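Local coordinates for protein methylthioribose-1-phosphate isomerase (Saccharomyces cerevisiae, PDB 1W2W) that catalyses the interconversion of methylthioribose-1-phosphate and methylthioribulose-1-phosphate in the methionine salvage pathway, at residues Ala53-Glu67 with Arg98-Leu112. Numbering follows the deposited sequence.
Sequences APAIAIVGSLSVLTE and RLDFLLSSRPTAVNL. With SO4 (sulfate ion), chain I.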
ATOM      1  N   ALA A  53      -7.619  18.290   5.713  1.00  9.75           N
ATOM      2  CA  ALA A  53      -8.533  18.825   6.726  1.00 12.07           C
ATOM      3  C   ALA A  53      -8.788  20.339   6.628  1.00 11.18           C
ATOM      4  O   ALA A  53      -9.950  20.767   6.591  1.00 11.45           O
ATOM      5  CB  ALA A  53      -8.089  18.439   8.137  1.00 11.48           C
ATOM      6  N   PRO A  54      -7.736  21.158   6.610  1.00 10.13           N
ATOM      7  CA  PRO A  54      -7.948  22.602   6.490  1.00 10.83           C
ATOM      8  C   PRO A  54      -8.532  23.015   5.150  1.00 10.31           C
ATOM      9  O   PRO A  54      -9.394  23.893   5.144  1.00 10.12           O
ATOM     10  CB  PRO A  54      -6.552  23.199   6.721  1.00 10.78           C
ATOM     11  CG  PRO A  54      -5.785  22.072   7.429  1.00 11.97           C
ATOM     12  CD  PRO A  54      -6.303  20.823   6.746  1.00 10.30           C
ATOM     13  N   ALA A  55      -8.098  22.420   4.040  1.00  9.03           N
ATOM     14  CA  ALA A  55      -8.698  22.757   2.752  1.00 10.07           C
ATOM     15  C   ALA A  55     -10.198  22.491   2.725  1.00 10.77           C
ATOM     16  O   ALA A  55     -10.975  23.263   2.137  1.00 11.57           O
ATOM     17  CB  ALA A  55      -8.012  21.993   1.616  1.00  9.33           C
ATOM     18  N   ILE A  56     -10.611  21.396   3.356  1.00 10.57           N
ATOM     19  CA  ILE A  56     -12.035  21.091   3.464  1.00 10.82           C
ATOM     20  C   ILE A  56     -12.788  22.224   4.167  1.00 11.54           C
ATOM     21  O   ILE A  56     -13.824  22.686   3.667  1.00 11.71           O
ATOM     22  CB  ILE A  56     -12.240  19.751   4.184  1.00 10.71           C
ATOM     23  CG1 ILE A  56     -11.716  18.605   3.310  1.00  9.72           C
ATOM     24  CG2 ILE A  56     -13.715  19.570   4.594  1.00 10.73           C
ATOM     25  CD1 ILE A  56     -11.538  17.298   4.047  1.00 11.18           C
ATOM     26  N   ALA A  57     -12.267  22.662   5.314  1.00 11.55           N
ATOM     27  CA  ALA A  57     -12.861  23.785   6.047  1.00 11.45           C
ATOM     28  C   ALA A  57     -12.890  25.065   5.223  1.00 11.62           C
ATOM     29  O   ALA A  57     -13.865  25.827   5.256  1.00 11.47           O
ATOM     30  CB  ALA A  57     -12.119  24.021   7.347  1.00 11.07           C
ATOM     31  N   ILE A  58     -11.813  25.327   4.491  1.00  9.90           N
ATOM     32  CA  ILE A  58     -11.747  26.543   3.684  1.00 11.07           C
ATOM     33  C   ILE A  58     -12.733  26.514   2.515  1.00 10.51           C
ATOM     34  O   ILE A  58     -13.467  27.486   2.304  1.00 11.32           O
ATOM     35  CB  ILE A  58     -10.303  26.800   3.175  1.00 10.47           C
ATOM     36  CG1 ILE A  58      -9.384  27.159   4.354  1.00 10.93           C
ATOM     37  CG2 ILE A  58     -10.297  27.936   2.130  1.00 11.92           C
ATOM     38  CD1 ILE A  58      -7.890  26.956   4.051  1.00 11.81           C
ATOM     39  N   VAL A  59     -12.760  25.424   1.748  1.00 10.88           N
ATOM     40  CA  VAL A  59     -13.730  25.363   0.641  1.00 11.38           C
ATOM     41  C   VAL A  59     -15.175  25.377   1.138  1.00 10.78           C
ATOM     42  O   VAL A  59     -16.041  26.023   0.528  1.00 11.95           O
ATOM     43  CB  VAL A  59     -13.504  24.188  -0.338  1.00 11.33           C
ATOM     44  CG1 VAL A  59     -13.984  22.868   0.264  1.00 15.52           C
ATOM     45  CG2 VAL A  59     -14.306  24.437  -1.635  1.00 12.36           C
ATOM     46  N   GLY A  60     -15.432  24.685   2.244  1.00 11.29           N
ATOM     47  CA  GLY A  60     -16.752  24.702   2.869  1.00 10.82           C
ATOM     48  C   GLY A  60     -17.186  26.118   3.234  1.00 12.07           C
ATOM     49  O   GLY A  60     -18.282  26.566   2.854  1.00 11.22           O
ATOM     50  N   SER A  61     -16.322  26.814   3.970  1.00 11.25           N
ATOM     51  CA  SER A  61     -16.556  28.196   4.367  1.00 12.45           C
ATOM     52  C   SER A  61     -16.766  29.105   3.149  1.00 13.06           C
ATOM     53  O   SER A  61     -17.703  29.893   3.116  1.00 13.48           O
ATOM     54  CB  SER A  61     -15.392  28.707   5.221  1.00 13.15           C
ATOM     55  OG  SER A  61     -15.292  27.952   6.418  1.00 13.45           O
ATOM     56  N   LEU A  62     -15.892  28.990   2.155  1.00 11.97           N
ATOM     57  CA  LEU A  62     -15.993  29.789   0.943  1.00 12.86           C
ATOM     58  C   LEU A  62     -17.300  29.539   0.196  1.00 12.45           C
ATOM     59  O   LEU A  62     -17.878  30.478  -0.366  1.00 12.34           O
ATOM     60  CB  LEU A  62     -14.794  29.560   0.013  1.00 12.34           C
ATOM     61  CG  LEU A  62     -13.493  30.221   0.463  1.00 11.93           C
ATOM     62  CD1 LEU A  62     -12.343  29.698  -0.386  1.00 14.38           C
ATOM     63  CD2 LEU A  62     -13.572  31.733   0.347  1.00 14.23           C
ATOM     64  N   SER A  63     -17.774  28.295   0.192  1.00 12.67           N
ATOM     65  CA  SER A  63     -18.997  27.967  -0.541  1.00 13.49           C
ATOM     66  C   SER A  63     -20.232  28.630   0.079  1.00 13.87           C
ATOM     67  O   SER A  63     -21.209  28.903  -0.625  1.00 14.79           O
ATOM     68  CB  SER A  63     -19.190  26.451  -0.694  1.00 13.22           C
ATOM     69  OG  SER A  63     -19.707  25.864   0.491  1.00 13.94           O
ATOM     70  N   VAL A  64     -20.188  28.885   1.384  1.00 13.82           N
ATOM     71  CA  VAL A  64     -21.255  29.645   2.043  1.00 13.56           C
ATOM     72  C   VAL A  64     -21.221  31.094   1.549  1.00 13.97           C
ATOM     73  O   VAL A  64     -22.261  31.701   1.236  1.00 13.76           O
ATOM     74  CB  VAL A  64     -21.100  29.606   3.579  1.00 12.58           C
ATOM     75  CG1 VAL A  64     -22.282  30.308   4.250  1.00 13.70           C
ATOM     76  CG2 VAL A  64     -21.017  28.175   4.092  1.00 12.41           C
ATOM     77  N   LEU A  65     -20.023  31.661   1.466  1.00 13.99           N
ATOM     78  CA  LEU A  65     -19.889  33.029   0.979  1.00 13.32           C
ATOM     79  C   LEU A  65     -20.318  33.164  -0.483  1.00 13.66           C
ATOM     80  O   LEU A  65     -21.054  34.090  -0.829  1.00 14.04           O
ATOM     81  CB  LEU A  65     -18.470  33.576   1.193  1.00 13.05           C
ATOM     82  CG  LEU A  65     -18.201  34.987   0.637  1.00 12.16           C
ATOM     83  CD1 LEU A  65     -19.084  36.034   1.333  1.00 13.83           C
ATOM     84  CD2 LEU A  65     -16.730  35.353   0.795  1.00 12.74           C
ATOM     85  N   THR A  66     -19.882  32.265  -1.358  1.00 12.85           N
ATOM     86  CA  THR A  66     -20.339  32.361  -2.746  1.00 14.00           C
ATOM     87  C   THR A  66     -21.858  32.216  -2.834  1.00 14.66           C
ATOM     88  O   THR A  66     -22.493  32.872  -3.667  1.00 15.82           O
ATOM     89  CB  THR A  66     -19.647  31.342  -3.687  1.00 13.63           C
ATOM     90  OG1 THR A  66     -19.777  30.018  -3.165  1.00 13.96           O
ATOM     91  CG2 THR A  66     -18.150  31.567  -3.750  1.00 15.13           C
ATOM     92  N   GLU A  67     -22.437  31.369  -1.984  1.00 13.71           N
ATOM     93  CA  GLU A  67     -23.887  31.188  -1.984  1.00 15.37           C
ATOM     94  C   GLU A  67     -24.613  32.471  -1.588  1.00 16.44           C
ATOM     95  O   GLU A  67     -25.571  32.883  -2.255  1.00 16.57           O
ATOM     96  CB  GLU A  67     -24.338  30.025  -1.095  1.00 15.19           C
ATOM     97  CG  GLU A  67     -25.857  29.910  -1.047  1.00 14.88           C
ATOM     98  CD  GLU A  67     -26.332  28.500  -0.787  1.00 16.19           C
ATOM     99  OE1 GLU A  67     -27.297  28.331  -0.015  1.00 16.44           O
ATOM    100  OE2 GLU A  67     -25.743  27.556  -1.357  1.00 16.67           O
ATOM    101  N   ARG A  98     -28.756  24.408   5.481  1.00 18.66           N
ATOM    102  CA  ARG A  98     -27.744  24.146   4.466  1.00 17.93           C
ATOM    103  C   ARG A  98     -26.335  24.047   5.064  1.00 17.69           C
ATOM    104  O   ARG A  98     -25.499  23.286   4.563  1.00 15.96           O
ATOM    105  CB  ARG A  98     -27.842  25.169   3.329  1.00 18.72           C
ATOM    106  CG  ARG A  98     -29.044  24.868   2.439  1.00 19.77           C
ATOM    107  CD  ARG A  98     -29.336  25.922   1.407  1.00 21.25           C
ATOM    108  NE  ARG A  98     -28.351  25.922   0.324  1.00 19.37           N
ATOM    109  CZ  ARG A  98     -28.226  24.963  -0.577  1.00 18.67           C
ATOM    110  NH1 ARG A  98     -29.018  23.896  -0.543  1.00 21.52           N
ATOM    111  NH2 ARG A  98     -27.309  25.074  -1.525  1.00 19.25           N
ATOM    112  N   LEU A  99     -26.085  24.786   6.143  1.00 16.78           N
ATOM    113  CA  LEU A  99     -24.860  24.588   6.927  1.00 16.24           C
ATOM    114  C   LEU A  99     -24.765  23.206   7.565  1.00 17.19           C
ATOM    115  O   LEU A  99     -23.696  22.589   7.572  1.00 15.69           O
ATOM    116  CB  LEU A  99     -24.672  25.701   7.966  1.00 15.86           C
ATOM    117  CG  LEU A  99     -24.520  27.127   7.437  1.00 14.62           C
ATOM    118  CD1 LEU A  99     -24.588  28.119   8.600  1.00 14.91           C
ATOM    119  CD2 LEU A  99     -23.197  27.277   6.671  1.00 16.19           C
ATOM    120  N   ASP A 100     -25.874  22.709   8.098  1.00 16.55           N
ATOM    121  CA  ASP A 100     -25.930  21.328   8.572  1.00 17.09           C
ATOM    122  C   ASP A 100     -25.707  20.293   7.465  1.00 15.66           C
ATOM    123  O   ASP A 100     -25.042  19.280   7.682  1.00 14.78           O
ATOM    124  CB  ASP A 100     -27.239  21.051   9.335  1.00 17.01           C
ATOM    125  CG  ASP A 100     -27.395  21.926  10.578  1.00 21.09           C
ATOM    126  OD1 ASP A 100     -26.399  22.529  11.038  1.00 22.42           O
ATOM    127  OD2 ASP A 100     -28.492  22.076  11.165  1.00 21.43           O
ATOM    128  N   PHE A 101     -26.259  20.546   6.279  1.00 14.34           N
ATOM    129  CA  PHE A 101     -26.023  19.685   5.118  1.00 15.41           C
ATOM    130  C   PHE A 101     -24.522  19.648   4.810  1.00 14.88           C
ATOM    131  O   PHE A 101     -23.920  18.568   4.684  1.00 14.35           O
ATOM    132  CB  PHE A 101     -26.832  20.218   3.929  1.00 15.16           C
ATOM    133  CG  PHE A 101     -26.562  19.521   2.626  1.00 17.20           C
ATOM    134  CD1 PHE A 101     -26.731  18.149   2.503  1.00 19.18           C
ATOM    135  CD2 PHE A 101     -26.139  20.249   1.525  1.00 17.91           C
ATOM    136  CE1 PHE A 101     -26.482  17.511   1.299  1.00 21.73           C
ATOM    137  CE2 PHE A 101     -25.892  19.615   0.314  1.00 20.93           C
ATOM    138  CZ  PHE A 101     -26.066  18.246   0.203  1.00 20.36           C
ATOM    139  N   LEU A 102     -23.921  20.831   4.707  1.00 13.83           N
ATOM    140  CA  LEU A 102     -22.486  20.939   4.405  1.00 13.17           C
ATOM    141  C   LEU A 102     -21.651  20.167   5.424  1.00 13.82           C
ATOM    142  O   LEU A 102     -20.725  19.434   5.054  1.00 13.96           O
ATOM    143  CB  LEU A 102     -22.053  22.410   4.392  1.00 14.29           C
ATOM    144  CG  LEU A 102     -20.586  22.697   4.049  1.00 12.99           C
ATOM    145  CD1 LEU A 102     -20.283  22.074   2.690  1.00 14.77           C
ATOM    146  CD2 LEU A 102     -20.371  24.206   3.977  1.00 13.86           C
ATOM    147  N   LEU A 103     -21.982  20.341   6.704  1.00 13.48           N
ATOM    148  CA  LEU A 103     -21.315  19.631   7.792  1.00 14.97           C
ATOM    149  C   LEU A 103     -21.318  18.116   7.591  1.00 15.36           C
ATOM    150  O   LEU A 103     -20.365  17.426   7.966  1.00 14.68           O
ATOM    151  CB  LEU A 103     -21.963  19.969   9.140  1.00 14.92           C
ATOM    152  CG  LEU A 103     -21.383  19.265  10.368  1.00 16.00           C
ATOM    153  CD1 LEU A 103     -20.021  19.868  10.699  1.00 16.20           C
ATOM    154  CD2 LEU A 103     -22.325  19.392  11.551  1.00 16.56           C
ATOM    155  N   SER A 104     -22.390  17.601   6.999  1.00 14.97           N
ATOM    156  CA  SER A 104     -22.529  16.152   6.831  1.00 15.51           C
ATOM    157  C   SER A 104     -21.654  15.555   5.727  1.00 15.47           C
ATOM    158  O   SER A 104     -21.570  14.336   5.603  1.00 15.45           O
ATOM    159  CB  SER A 104     -23.988  15.764   6.582  1.00 16.17           C
ATOM    160  OG  SER A 104     -24.406  16.115   5.270  1.00 16.36           O
ATOM    161  N   SER A 105     -21.015  16.407   4.928  1.00 15.22           N
ATOM    162  CA  SER A 105     -20.163  15.957   3.828  1.00 14.85           C
ATOM    163  C   SER A 105     -19.173  14.849   4.211  1.00 15.18           C
ATOM    164  O   SER A 105     -19.190  13.762   3.625  1.00 13.80           O
ATOM    165  CB  SER A 105     -19.414  17.148   3.213  1.00 15.52           C
ATOM    166  OG  SER A 105     -18.707  17.876   4.211  1.00 14.87           O
ATOM    167  N   ARG A 106     -18.303  15.136   5.176  1.00 13.72           N
ATOM    168  CA  ARG A 106     -17.306  14.178   5.651  1.00 13.89           C
ATOM    169  C   ARG A 106     -17.079  14.441   7.146  1.00 13.91           C
ATOM    170  O   ARG A 106     -16.774  15.562   7.533  1.00 13.90           O
ATOM    171  CB  ARG A 106     -15.989  14.325   4.867  1.00 13.49           C
ATOM    172  CG  ARG A 106     -15.969  13.681   3.486  1.00 13.35           C
ATOM    173  CD  ARG A 106     -14.587  13.716   2.810  1.00 11.71           C
ATOM    174  NE  ARG A 106     -13.698  12.727   3.417  1.00 13.02           N
ATOM    175  CZ  ARG A 106     -12.366  12.799   3.403  1.00 13.31           C
ATOM    176  NH1 ARG A 106     -11.747  13.814   2.800  1.00 11.31           N
ATOM    177  NH2 ARG A 106     -11.656  11.838   3.999  1.00 11.31           N
ATOM    178  N   PRO A 107     -17.264  13.429   7.991  1.00 14.84           N
ATOM    179  CA  PRO A 107     -17.291  13.630   9.448  1.00 14.79           C
ATOM    180  C   PRO A 107     -15.973  13.731  10.222  1.00 14.30           C
ATOM    181  O   PRO A 107     -15.970  14.365  11.271  1.00 15.15           O
ATOM    182  CB  PRO A 107     -18.020  12.384   9.955  1.00 15.22           C
ATOM    183  CG  PRO A 107     -17.700  11.327   8.943  1.00 15.01           C
ATOM    184  CD  PRO A 107     -17.504  12.023   7.615  1.00 15.36           C
ATOM    185  N   THR A 108     -14.891  13.108   9.776  1.00 12.54           N
ATOM    186  CA  THR A 108     -13.825  12.827  10.730  1.00 11.99           C
ATOM    187  C   THR A 108     -12.952  14.043  11.014  1.00 11.17           C
ATOM    188  O   THR A 108     -12.702  14.371  12.175  1.00 11.23           O
ATOM    189  CB  THR A 108     -12.983  11.622  10.281  1.00 12.35           C
ATOM    190  OG1 THR A 108     -13.835  10.473  10.269  1.00 13.25           O
ATOM    191  CG2 THR A 108     -11.911  11.290  11.321  1.00 11.50           C
ATOM    192  N   ALA A 109     -12.492  14.721   9.973  1.00  9.35           N
ATOM    193  CA  ALA A 109     -11.722  15.937  10.230  1.00 11.22           C
ATOM    194  C   ALA A 109     -12.601  17.015  10.849  1.00 10.30           C
ATOM    195  O   ALA A 109     -13.703  17.289  10.356  1.00 11.27           O
ATOM    196  CB  ALA A 109     -11.051  16.470   8.948  1.00 10.18           C
ATOM    197  N   VAL A 110     -12.089  17.633  11.911  1.00 10.38           N
ATOM    198  CA  VAL A 110     -12.885  18.538  12.728  1.00 10.18           C
ATOM    199  C   VAL A 110     -12.834  19.971  12.223  1.00 10.17           C
ATOM    200  O   VAL A 110     -13.669  20.785  12.607  1.00 10.91           O
ATOM    201  CB  VAL A 110     -12.477  18.456  14.217  1.00  9.67           C
ATOM    202  CG1 VAL A 110     -11.089  19.062  14.436  1.00 10.67           C
ATOM    203  CG2 VAL A 110     -13.527  19.098  15.131  1.00 11.41           C
ATOM    204  N   ASN A 111     -11.863  20.288  11.367  1.00 10.07           N
ATOM    205  CA  ASN A 111     -11.713  21.667  10.896  1.00 10.30           C
ATOM    206  C   ASN A 111     -13.017  22.244  10.366  1.00 11.56           C
ATOM    207  O   ASN A 111     -13.383  23.384  10.676  1.00 11.84           O
ATOM    208  CB  ASN A 111     -10.621  21.748   9.831  1.00  9.16           C
ATOM    209  CG  ASN A 111      -9.262  21.437  10.407  1.00  9.80           C
ATOM    210  OD1 ASN A 111      -9.037  20.315  10.868  1.00 11.49           O
ATOM    211  ND2 ASN A 111      -8.359  22.429  10.412  1.00  9.85           N
ATOM    212  N   LEU A 112     -13.728  21.447   9.573  1.00 12.00           N
ATOM    213  CA  LEU A 112     -14.958  21.933   8.964  1.00 12.83           C
ATOM    214  C   LEU A 112     -15.979  22.344  10.030  1.00 12.59           C
ATOM    215  O   LEU A 112     -16.509  23.456   9.980  1.00 12.01           O
ATOM    216  CB  LEU A 112     -15.541  20.899   7.996  1.00 12.93           C
ATOM    217  CG  LEU A 112     -16.852  21.276   7.285  1.00 13.54           C
ATOM    218  CD1 LEU A 112     -16.607  22.498   6.396  1.00 12.13           C
ATOM    219  CD2 LEU A 112     -17.448  20.097   6.485  1.00 14.67           C
TER
HETATM  220  S   SO4 I1212      -8.007  13.377   3.486  1.00 12.07           S
HETATM  221  O1  SO4 I1212      -8.911  14.532   3.521  1.00 11.67           O
HETATM  222  O2  SO4 I1212      -8.813  12.161   3.602  1.00 14.99           O
HETATM  223  O3  SO4 I1212      -7.305  13.346   2.217  1.00 12.20           O
HETATM  224  O4  SO4 I1212      -7.090  13.462   4.616  1.00 16.75           O
HETATM  225  O   HOH W   1     -12.284  19.494   7.766  1.00 12.96           O
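Glu67 and Arg98 lock together where helix 53-73 runs nearly antiparallel to helix 88-103, their local axes 156° apart. The guanidinium offers its NE side: NE reaches Glu67 OE1 at 2.7 Å and NH2 reaches Glu67 OE2 at 2.9 Å, the second bond almost straight. Both oxygens are met on their syn sides and the planar groups lie nearly coplanar, so the paired bonds fix the rotation of each. Tyr83 OH also bonds OE1, Ile38 N bonds OE2, and Asp39 forms a salt bridge with Arg98 NH2.

One turn back the packing is tight and apolar. Val64 CG2 presses on Leu99 CD2 at 3.5 Å, shorter than usual for two methyls. Leu102, with chi1 -178° and chi2 56°, brings CD2 to within 3.3 Å of Gly60 O. Gly60 CA lies 4.2 Å from Leu112 CD1, with no side chain between.

The Ala53 end is still closely packed, by Ala53, Ile56, Ala57, Ala109 and Asn111, but turns polar and water-bearing: a water bridges Ala53 O and Leu112 N. On its outer side Arg106 crosses the tip of Ile56 and turns its guanidinium edge to a sulfate, NH2 to O2 at 2.9 Å, while NE pairs with an acidic side chain of the partner chain. The sulfate, also held by Arg51, Gly52 and the partner chain, may mimic a substrate phosphate; the side chain of Arg106 lies about 8 Å from that of Cys181, the predicted transition-state stabiliser.

In this N-terminal part of the isomerase, an eIF-2B alpha/beta/delta family member (MtnA subfamily), helix 53-73 packs between helix 129-168 and the pair 88-103 and 111-124, with helix 38-46 touching Val59 and Phe101.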